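PDB 5I1V: CrmK from Actinoalloteichus sp. WH1-2216-6, which is a flavoenzyme oxidase with covalently bound FAD, involved in recycling shunt products during caerulomycin biosynthesis. Local coordinates for residues 385-390 / 394-399; 248-253 / 262-267. All coordinates share one frame; numbering follows the deposited sequence. Where two conformers were deposited one is given.

Contact 1. Residues 385-390 / 394-399; sequences NTVDPA and VPRGAS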
loop_
_atom_site.group_PDB
_atom_site.type_symbol
_atom_site.label_atom_id
_atom_site.label_comp_id
_atom_site.label_asym_id
_atom_site.label_seq_id
_atom_site.Cartn_x
_atom_site.Cartn_y
_atom_site.Cartn_z
ATOM N N ASN A 385 20.719 -9.862 19.761
ATOM C CA ASN A 385 21.265 -10.143 21.091
ATOM C C ASN A 385 22.763 -10.328 21.127
ATOM O O ASN A 385 23.269 -10.892 22.088
ATOM C CB ASN A 385 20.566 -11.362 21.708
ATOM C CG ASN A 385 19.121 -11.077 22.040
ATOM O OD1 ASN A 385 18.747 -9.924 22.365
ATOM N ND2 ASN A 385 18.290 -12.082 21.939
ATOM N N THR A 386 23.481 -9.829 20.126
ATOM C CA THR A 386 24.946 -9.926 20.124
ATOM C C THR A 386 25.598 -8.554 20.220
ATOM O O THR A 386 26.817 -8.429 20.114
ATOM C CB THR A 386 25.466 -10.647 18.857
ATOM O OG1 THR A 386 25.113 -9.901 17.689
ATOM C CG2 THR A 386 24.902 -12.051 18.765
ATOM N N VAL A 387 24.784 -7.520 20.386
ATOM C CA VAL A 387 25.297 -6.183 20.553
ATOM C C VAL A 387 25.581 -6.021 22.026
ATOM O O VAL A 387 25.024 -6.728 22.863
ATOM C CB VAL A 387 24.295 -5.080 20.133
ATOM C CG1 VAL A 387 23.890 -5.230 18.688
ATOM C CG2 VAL A 387 23.058 -5.101 21.003
ATOM N N ASP A 388 26.441 -5.061 22.331
ATOM C CA ASP A 388 26.581 -4.593 23.684
ATOM C C ASP A 388 25.253 -3.947 24.107
ATOM O O ASP A 388 24.943 -2.849 23.608
ATOM C CB ASP A 388 27.709 -3.557 23.688
ATOM C CG ASP A 388 27.945 -2.965 25.069
ATOM O OD1 ASP A 388 27.224 -3.390 26.005
ATOM O OD2 ASP A 388 28.820 -2.067 25.195
ATOM N N PRO A 389 24.455 -4.592 24.991
ATOM C CA PRO A 389 23.108 -3.987 25.194
ATOM C C PRO A 389 23.103 -2.596 25.821
ATOM O O PRO A 389 22.149 -1.847 25.635
ATOM C CB PRO A 389 22.365 -4.987 26.103
ATOM C CG PRO A 389 23.409 -5.902 26.649
ATOM C CD PRO A 389 24.672 -5.781 25.835
ATOM N N ALA A 390 24.167 -2.252 26.543
ATOM C CA ALA A 390 24.288 -0.937 27.177
ATOM C C ALA A 390 24.353 0.187 26.169
ATOM O O ALA A 390 24.062 1.346 26.522
ATOM C CB ALA A 390 25.533 -0.890 28.031
ATOM N N VAL A 394 17.086 0.363 23.973
ATOM C CA VAL A 394 16.116 -0.731 23.832
ATOM C C VAL A 394 16.430 -1.910 24.751
ATOM O O VAL A 394 17.586 -2.382 24.779
ATOM C CB VAL A 394 16.070 -1.318 22.398
ATOM C CG1 VAL A 394 14.929 -2.325 22.284
ATOM C CG2 VAL A 394 15.852 -0.248 21.369
ATOM N N PRO A 395 15.414 -2.434 25.477
ATOM C CA PRO A 395 15.621 -3.700 26.180
ATOM C C PRO A 395 16.039 -4.794 25.229
ATOM O O PRO A 395 15.584 -4.856 24.097
ATOM C CB PRO A 395 14.218 -4.032 26.721
ATOM C CG PRO A 395 13.623 -2.704 26.969
ATOM C CD PRO A 395 14.056 -1.910 25.773
ATOM N N ARG A 396 16.949 -5.633 25.657
ATOM C CA ARG A 396 17.294 -6.769 24.849
ATOM C C ARG A 396 17.214 -8.020 25.704
ATOM O O ARG A 396 17.164 -7.927 26.907
ATOM C CB ARG A 396 18.649 -6.528 24.215
ATOM C CG ARG A 396 18.495 -5.580 23.010
ATOM C CD ARG A 396 19.798 -5.274 22.381
ATOM N NE ARG A 396 19.845 -3.964 21.762
ATOM C CZ ARG A 396 20.053 -3.721 20.466
ATOM N NH1 ARG A 396 20.213 -4.695 19.595
ATOM N NH2 ARG A 396 20.141 -2.479 20.056
ATOM N N GLY A 397 17.223 -9.178 25.091
ATOM C CA GLY A 397 17.173 -10.406 25.878
ATOM C C GLY A 397 16.054 -11.322 25.455
ATOM O O GLY A 397 16.134 -12.527 25.676
ATOM N N ALA A 398 15.005 -10.772 24.852
ATOM C CA ALA A 398 13.927 -11.623 24.333
ATOM C C ALA A 398 14.431 -12.536 23.221
ATOM O O ALA A 398 15.252 -12.150 22.394
ATOM C CB ALA A 398 12.758 -10.778 23.855
ATOM N N SER A 399 13.928 -13.754 23.215
ATOM C CA SER A 399 14.182 -14.716 22.162
ATOM C C SER A 399 13.068 -14.679 21.147
ATOM O O SER A 399 13.252 -15.057 20.000
ATOM C CB SER A 399 14.210 -16.147 22.751
ATOM O OG SER A 399 15.255 -16.259 23.674
HETATM O O HOH W 1 20.110 -2.190 23.957
#
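Asn-385 and Arg-396 pass one another head to tail inside the long loop that joins strands 374-379 and 400-408, neighbours in the large antiparallel sheet of this FAD-linked oxidoreductase. The loop folds back on itself, and the Asn-385 amide bridges its two limbs. Gly-397 N donates to Asn-385 OD1 (3.2 Å) on a bent path, N-H...O 139°, from above the carbonyl plane. Asn-385 ND2 in turn reaches Ala-398 O at 3.1 Å. That second bond is much straighter (166°) and its acceptor lies in the amide plane, so both ends of the amide are engaged and its rotation is fixed.

Arg-396 runs extended from CG to NE. Arg-396 CB passes Asn-385 OD1 on one side and comes within 4.4 Å of Pro-389 CB on another. Farther out, CD begins to meet Val-387 CG2, whose methyl then lies over one face of the guanidinium, displaced toward the NH1 side; Arg-396 NH1 to Val-387 CG2 is 3.2 Å. With chi1 of Val-387 at -59°, CG1 is anti to the carbonyl carbon and CG2 is the branch turned onto the guanidinium. At the tip the charge is held by other parts of the chain: NH1 bonds to Val-384 O, and NH2 to Thr-392 OG1 and, in a salt bridge, to Asp-150 OD1. NE is left for a water in the guanidinium plane, which accepts from Arg-396 NE at 2.8 Å and lies 2.7 Å from both Pro-389 O and Val-394 O, acceptors that share its protons with others nearby.

Contact 2. Residues 248-253 / 262-267; sequences LDWQLR and IGLYAL
The last turns of helix 237-253 lie against the start of strand 265-271, with Gln-251 CA and Ala-266 CA, the nearest pair, 8.8 Å apart. Side chains reach across this gap at two places. Trp-250, its CG anti to the backbone N (chi1 -172°), extends its six-membered ring toward Leu-264, and CH2 meets Leu-264 CD1 obliquely at 4.1 Å; the two side chains run nearly perpendicular. Gln-251 bends at chi2 (-63°), which swings its amide round to the strand, and NE2 comes to rest 3.9 Å from the methyl CB of Ala-266. A water bridges the polar atoms left within this buried interface, donating to Gln-251 OE1 at 2.8 Å and to Leu-264 O at 2.7 Å. The methyl of Ala-266 thus lies beside the amide nitrogen, while the water links the amide oxygen to the backbone just before the strand. Phe-298 of helix 291-303 packs on all four of these residues, closing the apolar part of the interface, while Ala-266 pairs through its backbone with Ala-379 of strand 374-379. The contact is helix-on-sheet packing, in which two helices lie on one face of the large antiparallel sheet.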
loop_
_atom_site.group_PDB
_atom_site.type_symbol
_atom_site.label_atom_id
_atom_site.label_comp_id
_atom_site.label_asym_id
_atom_site.label_seq_id
_atom_site.Cartn_x
_atom_site.Cartn_y
_atom_site.Cartn_z
ATOM N N LEU A 248 7.488 -23.133 19.743
ATOM C CA LEU A 248 8.297 -22.462 20.758
ATOM C C LEU A 248 9.598 -23.207 21.019
ATOM O O LEU A 248 10.673 -22.574 21.096
ATOM C CB LEU A 248 7.525 -22.264 22.053
ATOM C CG LEU A 248 6.247 -21.441 21.941
ATOM C CD1 LEU A 248 5.524 -21.393 23.270
ATOM C CD2 LEU A 248 6.500 -20.048 21.426
ATOM N N ASP A 249 9.534 -24.537 21.095
ATOM C CA ASP A 249 10.753 -25.322 21.394
ATOM C C ASP A 249 11.744 -25.169 20.296
ATOM O O ASP A 249 12.925 -24.974 20.552
ATOM C CB ASP A 249 10.470 -26.834 21.554
ATOM C CG ASP A 249 9.629 -27.150 22.774
ATOM O OD1 ASP A 249 9.617 -26.330 23.726
ATOM O OD2 ASP A 249 8.948 -28.218 22.775
ATOM N N TRP A 250 11.284 -25.288 19.057
ATOM C CA TRP A 250 12.187 -25.138 17.929
ATOM C C TRP A 250 12.787 -23.711 17.935
ATOM O O TRP A 250 13.983 -23.564 17.752
ATOM C CB TRP A 250 11.501 -25.435 16.586
ATOM C CG TRP A 250 12.421 -25.468 15.434
ATOM C CD1 TRP A 250 13.026 -26.570 14.884
ATOM C CD2 TRP A 250 12.940 -24.331 14.714
ATOM N NE1 TRP A 250 13.859 -26.186 13.843
ATOM C CE2 TRP A 250 13.825 -24.819 13.734
ATOM C CE3 TRP A 250 12.713 -22.955 14.786
ATOM C CZ2 TRP A 250 14.494 -23.969 12.833
ATOM C CZ3 TRP A 250 13.405 -22.113 13.901
ATOM C CH2 TRP A 250 14.264 -22.621 12.946
ATOM N N GLN A 251 11.972 -22.682 18.168
ATOM C CA GLN A 251 12.495 -21.303 18.136
ATOM C C GLN A 251 13.517 -21.075 19.257
ATOM O O GLN A 251 14.571 -20.442 19.038
ATOM C CB GLN A 251 11.371 -20.292 18.257
ATOM C CG GLN A 251 10.403 -20.275 17.101
ATOM C CD GLN A 251 11.060 -19.870 15.779
ATOM O OE1 GLN A 251 12.146 -19.258 15.748
ATOM N NE2 GLN A 251 10.373 -20.174 14.673
ATOM N N LEU A 252 13.246 -21.617 20.447
ATOM C CA LEU A 252 14.160 -21.438 21.567
ATOM C C LEU A 252 15.451 -22.252 21.487
ATOM O O LEU A 252 16.413 -21.948 22.179
ATOM C CB LEU A 252 13.469 -21.655 22.891
ATOM C CG LEU A 252 12.367 -20.631 23.167
ATOM C CD1 LEU A 252 11.368 -21.249 24.126
ATOM C CD2 LEU A 252 12.907 -19.310 23.681
ATOM N N ARG A 253 15.494 -23.233 20.601
ATOM C CA ARG A 253 16.751 -23.906 20.254
ATOM C C ARG A 253 17.479 -23.222 19.125
ATOM O O ARG A 253 18.615 -23.578 18.840
ATOM C CB ARG A 253 16.495 -25.361 19.831
ATOM C CG ARG A 253 16.313 -26.292 21.010
ATOM C CD ARG A 253 15.490 -27.529 20.657
ATOM N NE ARG A 253 15.635 -27.904 19.258
ATOM C CZ ARG A 253 14.640 -28.323 18.474
ATOM N NH1 ARG A 253 13.396 -28.452 18.931
ATOM N NH2 ARG A 253 14.900 -28.610 17.204
ATOM N N ILE A 262 19.602 -19.777 11.960
ATOM C CA ILE A 262 19.277 -18.418 12.412
ATOM C C ILE A 262 18.633 -17.594 11.317
ATOM O O ILE A 262 17.847 -16.680 11.609
ATOM C CB ILE A 262 20.473 -17.698 13.066
ATOM C CG1 ILE A 262 20.014 -16.418 13.799
ATOM C CG2 ILE A 262 21.597 -17.442 12.043
ATOM C CD1 ILE A 262 18.976 -16.625 14.887
ATOM N N GLY A 263 18.925 -17.950 10.073
ATOM C CA GLY A 263 18.396 -17.261 8.921
ATOM C C GLY A 263 16.937 -17.549 8.666
ATOM O O GLY A 263 16.289 -16.805 7.941
ATOM N N LEU A 264 16.413 -18.621 9.265
ATOM C CA LEU A 264 14.994 -18.928 9.138
ATOM C C LEU A 264 14.158 -18.072 10.106
ATOM O O LEU A 264 14.313 -18.135 11.320
ATOM C CB LEU A 264 14.762 -20.423 9.319
ATOM C CG LEU A 264 13.474 -21.086 8.842
ATOM C CD1 LEU A 264 13.598 -22.607 8.894
ATOM C CD2 LEU A 264 12.299 -20.617 9.674
ATOM N N TYR A 265 13.272 -17.266 9.534
ATOM C CA TYR A 265 12.373 -16.381 10.287
ATOM C C TYR A 265 10.962 -16.908 10.105
ATOM O O TYR A 265 10.517 -17.135 8.982
ATOM C CB TYR A 265 12.434 -14.954 9.712
ATOM C CG TYR A 265 11.300 -14.072 10.185
ATOM C CD1 TYR A 265 11.294 -13.552 11.485
ATOM C CD2 TYR A 265 10.225 -13.772 9.353
ATOM C CE1 TYR A 265 10.261 -12.770 11.940
ATOM C CE2 TYR A 265 9.162 -13.007 9.811
ATOM C CZ TYR A 265 9.194 -12.506 11.111
ATOM O OH TYR A 265 8.160 -11.713 11.563
ATOM N N ALA A 266 10.241 -17.049 11.199
ATOM C CA ALA A 266 8.861 -17.507 11.103
ATOM C C ALA A 266 7.919 -16.792 12.045
ATOM O O ALA A 266 8.310 -16.406 13.162
ATOM C CB ALA A 266 8.819 -18.996 11.334
ATOM N N LEU A 267 6.681 -16.615 11.583
ATOM C CA LEU A 267 5.636 -16.012 12.378
ATOM C C LEU A 267 4.415 -16.936 12.386
ATOM O O LEU A 267 3.909 -17.298 11.336
ATOM C CB LEU A 267 5.267 -14.663 11.800
ATOM C CG LEU A 267 4.302 -13.804 12.616
ATOM C CD1 LEU A 267 4.603 -12.308 12.529
ATOM C CD2 LEU A 267 2.897 -14.017 12.137
HETATM O O HOH W 2 12.244 -18.507 13.062
#

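Along the chain the two contacts come in series, 248-253/262-267 closing before 385-390/394-399 opens, and their centres lie about 17 Å apart. The eight-stranded antiparallel sheet relates them: strand 265-271 of contact 2 borders strand 374-379, which borders strand 400-408, and the loop between these last two carries both segments of contact 1. They meet directly where Ser-399 CB packs on Leu-252 CD2 at 3.5 Å, bringing the end of the loop against the helix. Contact 2 is buried between helix and sheet, whereas contact 1 lies at the surface, with the side chain of Arg-396 about 12 Å from the bound FAD; neighbouring strands thus connect the helix packing to a loop nearer the cofactor.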